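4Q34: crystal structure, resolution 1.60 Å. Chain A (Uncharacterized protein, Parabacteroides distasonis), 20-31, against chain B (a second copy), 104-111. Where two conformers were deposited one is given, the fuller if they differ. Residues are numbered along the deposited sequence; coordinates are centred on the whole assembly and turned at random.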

# COMPACT_ATOMS: atom_id res chain seq x y z
N VAL A 20 -6.92 -4.71 -19.43
CA VAL A 20 -8.02 -3.80 -19.59
C VAL A 20 -9.20 -4.65 -20.01
O VAL A 20 -9.11 -5.40 -20.98
CB VAL A 20 -7.73 -2.72 -20.65
CG1 VAL A 20 -8.90 -1.74 -20.75
CG2 VAL A 20 -6.41 -1.98 -20.36
N LEU A 21 -10.26 -4.63 -19.24
CA LEU A 21 -11.49 -5.26 -19.69
C LEU A 21 -12.24 -4.22 -20.47
O LEU A 21 -12.10 -3.03 -20.22
CB LEU A 21 -12.32 -5.74 -18.52
CG LEU A 21 -11.66 -6.54 -17.41
CD1 LEU A 21 -12.69 -6.85 -16.36
CD2 LEU A 21 -11.10 -7.83 -17.96
N VAL A 22 -13.04 -4.65 -21.46
CA VAL A 22 -13.81 -3.73 -22.28
C VAL A 22 -15.20 -4.30 -22.40
O VAL A 22 -15.36 -5.43 -22.87
CB VAL A 22 -13.20 -3.53 -23.70
CG1 VAL A 22 -13.97 -2.48 -24.48
CG2 VAL A 22 -11.74 -3.14 -23.58
N ASP A 23 -16.20 -3.54 -21.99
CA ASP A 23 -17.59 -4.05 -22.02
C ASP A 23 -18.26 -3.80 -23.37
O ASP A 23 -17.70 -3.18 -24.28
CB ASP A 23 -18.45 -3.52 -20.86
CG ASP A 23 -18.87 -2.06 -21.02
OD1 ASP A 23 -18.61 -1.40 -22.07
OD2 ASP A 23 -19.46 -1.56 -20.06
N SER A 24 -19.50 -4.29 -23.45
CA SER A 24 -20.21 -4.32 -24.71
C SER A 24 -20.38 -2.90 -25.25
O SER A 24 -20.57 -2.73 -26.44
CB SER A 24 -21.56 -5.02 -24.53
OG SER A 24 -22.42 -4.23 -23.70
N LEU A 25 -20.28 -1.89 -24.38
CA LEU A 25 -20.41 -0.48 -24.77
C LEU A 25 -19.07 0.21 -25.04
O LEU A 25 -19.04 1.39 -25.35
CB LEU A 25 -21.20 0.31 -23.70
CG LEU A 25 -22.56 -0.25 -23.27
CD1 LEU A 25 -23.11 0.56 -22.10
CD2 LEU A 25 -23.57 -0.29 -24.42
N GLY A 26 -17.96 -0.54 -24.96
CA GLY A 26 -16.63 0.02 -25.17
C GLY A 26 -16.05 0.72 -23.94
O GLY A 26 -15.01 1.36 -24.01
N HIS A 27 -16.69 0.55 -22.79
CA HIS A 27 -16.20 1.16 -21.56
C HIS A 27 -15.07 0.29 -21.00
O HIS A 27 -15.09 -0.93 -21.17
CB HIS A 27 -17.34 1.34 -20.56
CG HIS A 27 -18.32 2.40 -20.97
ND1 HIS A 27 -19.66 2.36 -20.62
CD2 HIS A 27 -18.17 3.51 -21.73
CE1 HIS A 27 -20.28 3.40 -21.13
NE2 HIS A 27 -19.39 4.12 -21.80
N THR A 28 -14.12 0.91 -20.31
CA THR A 28 -12.93 0.18 -19.85
C THR A 28 -12.92 -0.16 -18.38
O THR A 28 -13.52 0.54 -17.55
CB THR A 28 -11.64 0.97 -20.17
OG1 THR A 28 -11.71 2.29 -19.57
CG2 THR A 28 -11.51 1.09 -21.67
N PHE A 29 -12.20 -1.22 -18.05
CA PHE A 29 -11.84 -1.46 -16.68
C PHE A 29 -10.39 -1.87 -16.59
O PHE A 29 -10.01 -2.96 -17.03
CB PHE A 29 -12.76 -2.52 -16.05
CG PHE A 29 -12.51 -2.71 -14.59
CD1 PHE A 29 -11.52 -3.59 -14.19
CD2 PHE A 29 -13.19 -1.95 -13.64
CE1 PHE A 29 -11.26 -3.79 -12.87
CE2 PHE A 29 -12.88 -2.13 -12.27
CZ PHE A 29 -11.94 -3.06 -11.92
N HIS A 30 -9.58 -0.99 -16.03
CA HIS A 30 -8.17 -1.23 -15.82
C HIS A 30 -7.90 -1.90 -14.49
O HIS A 30 -8.03 -1.28 -13.43
CB HIS A 30 -7.41 0.09 -15.84
CG HIS A 30 -7.40 0.78 -17.16
ND1 HIS A 30 -8.54 1.32 -17.72
CD2 HIS A 30 -6.40 1.02 -18.04
CE1 HIS A 30 -8.24 1.86 -18.89
NE2 HIS A 30 -6.95 1.67 -19.12
N GLY A 31 -7.47 -3.15 -14.54
CA GLY A 31 -7.15 -3.94 -13.33
C GLY A 31 -6.00 -4.90 -13.50
O GLY A 31 -5.41 -5.03 -14.57
N SER B 104 -17.01 -6.61 -7.20
CA SER B 104 -17.12 -6.86 -8.64
C SER B 104 -16.64 -5.64 -9.40
O SER B 104 -17.03 -4.53 -9.06
CB SER B 104 -18.57 -7.07 -9.03
OG SER B 104 -19.03 -8.28 -8.50
N PRO B 105 -15.87 -5.84 -10.48
CA PRO B 105 -15.51 -4.68 -11.31
C PRO B 105 -16.74 -3.94 -11.83
O PRO B 105 -17.68 -4.59 -12.24
CB PRO B 105 -14.77 -5.31 -12.48
CG PRO B 105 -14.16 -6.52 -11.89
CD PRO B 105 -15.21 -7.07 -10.97
N ALA B 106 -16.68 -2.61 -11.85
CA ALA B 106 -17.74 -1.76 -12.38
C ALA B 106 -17.17 -0.95 -13.53
O ALA B 106 -16.10 -0.35 -13.41
CB ALA B 106 -18.24 -0.82 -11.29
N PHE B 107 -17.90 -0.89 -14.63
CA PHE B 107 -17.46 -0.16 -15.81
C PHE B 107 -17.91 1.31 -15.72
O PHE B 107 -18.77 1.76 -16.49
CB PHE B 107 -17.97 -0.84 -17.09
CG PHE B 107 -17.28 -2.13 -17.37
CD1 PHE B 107 -17.74 -3.32 -16.82
CD2 PHE B 107 -16.12 -2.15 -18.15
CE1 PHE B 107 -17.08 -4.52 -17.07
CE2 PHE B 107 -15.47 -3.35 -18.42
CZ PHE B 107 -15.94 -4.53 -17.87
N ASP B 108 -17.30 2.02 -14.80
CA ASP B 108 -17.63 3.43 -14.60
C ASP B 108 -16.40 4.33 -14.64
O ASP B 108 -16.42 5.44 -14.12
CB ASP B 108 -18.37 3.62 -13.28
CG ASP B 108 -17.58 3.15 -12.10
OD1 ASP B 108 -16.39 2.81 -12.28
OD2 ASP B 108 -18.16 3.11 -11.01
N GLU B 109 -15.35 3.88 -15.31
CA GLU B 109 -14.15 4.75 -15.42
C GLU B 109 -14.41 6.11 -16.11
O GLU B 109 -13.92 7.16 -15.67
CB GLU B 109 -13.03 4.00 -16.15
CG GLU B 109 -12.48 2.89 -15.26
CD GLU B 109 -11.30 2.14 -15.83
OE1 GLU B 109 -10.98 2.21 -17.04
OE2 GLU B 109 -10.68 1.44 -15.02
N GLU B 110 -15.21 6.06 -17.17
CA GLU B 110 -15.61 7.27 -17.88
C GLU B 110 -16.46 8.22 -17.03
O GLU B 110 -16.43 9.47 -17.22
CB GLU B 110 -16.31 6.89 -19.20
CG GLU B 110 -15.44 6.05 -20.14
CD GLU B 110 -15.40 4.56 -19.84
OE1 GLU B 110 -16.14 4.07 -18.93
OE2 GLU B 110 -14.62 3.85 -20.55
N VAL B 111 -17.26 7.65 -16.15
CA VAL B 111 -18.03 8.43 -15.17
C VAL B 111 -17.10 9.10 -14.15
O VAL B 111 -17.19 10.32 -13.92
CB VAL B 111 -19.10 7.59 -14.46
CG1 VAL B 111 -19.86 8.45 -13.46
CG2 VAL B 111 -20.05 6.96 -15.48
O HOH W 1 -14.11 3.95 -23.15

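The contact between these two copies is a hairpin edge read by two consecutive acidic side chains and flanked by reciprocal CH-pi packing, a compact example of how carboxylates at the start of a helix can serve a neighbouring strand.

The hairpin of chain A pairs Leu21(A) with Phe29(A) through two backbone hydrogen bonds, and a type I turn from Asp23(A) to Gly26(A) joins its strands. Asp23(A) steadies that turn: its OD1 accepts from the backbone N of Leu25(A) at 2.9 Å and from N of His27(A) at 2.8 Å. Gly26(A) suits its place because, at its positive phi, a CB would be jammed against the preceding carbonyl.

Pairing within the hairpin leaves the amides of Thr28(A) and His30(A) free to meet chain B, and the two glutamates divide them. Thr28(A) N donates to Glu110(B) OE2 at 3.0 Å, while His30(A) N donates to Glu109(B) OE2 at 2.9 Å and is almost linear, with an angle of 174°. Glu109(B) does more. With chi2 near 180° it reaches to the strand, where its OE1 accepts from Thr28(A) OG1 at 2.6 Å and from His30(A) ND1 at 2.7 Å. One carboxylate thus gathers a hydroxyl, an imidazole and an amide, and such a concentration of donors is what makes a buried acidic group tolerable. Glu110(B) bends instead, its chi2 in the p well, and a water extends its reach by donating both to its OE2 at 2.7 Å and to Gly26(A) O at 2.9 Å.

Aromatic rings supply the apolar part of the contact. Phe107(B), the residue with the most area covered by the other stretch, lays one ring face against Asp23(A), whose CB lies 3.7 Å from the centroid of the Phe107(B) ring and only 8° off its normal. The aspartate therefore has two roles: OD1 serves the turn, while CB lies over the ring and OD2 packs against Phe107(B), 3.4 Å from its CB. Nearby, Phe107(B) CZ approaches Leu21(A) CB at 3.9 Å, and Phe107(B) CE2 approaches Phe29(A) CB at 3.7 Å.

The second ring repeats the motif with the chains exchanged. Phe29(A), buried in the assembly, receives Pro105(B) over one face, with Pro105(B) CB 3.6 Å from the Phe29(A) centroid. Proline suits this position, since its ring offers a rigid aliphatic surface to an aromatic face. At the edge of the same ring, Phe29(A) CD2 lies 3.3 Å from Ala106(B) O. Altogether the two stretches bury 619 Å².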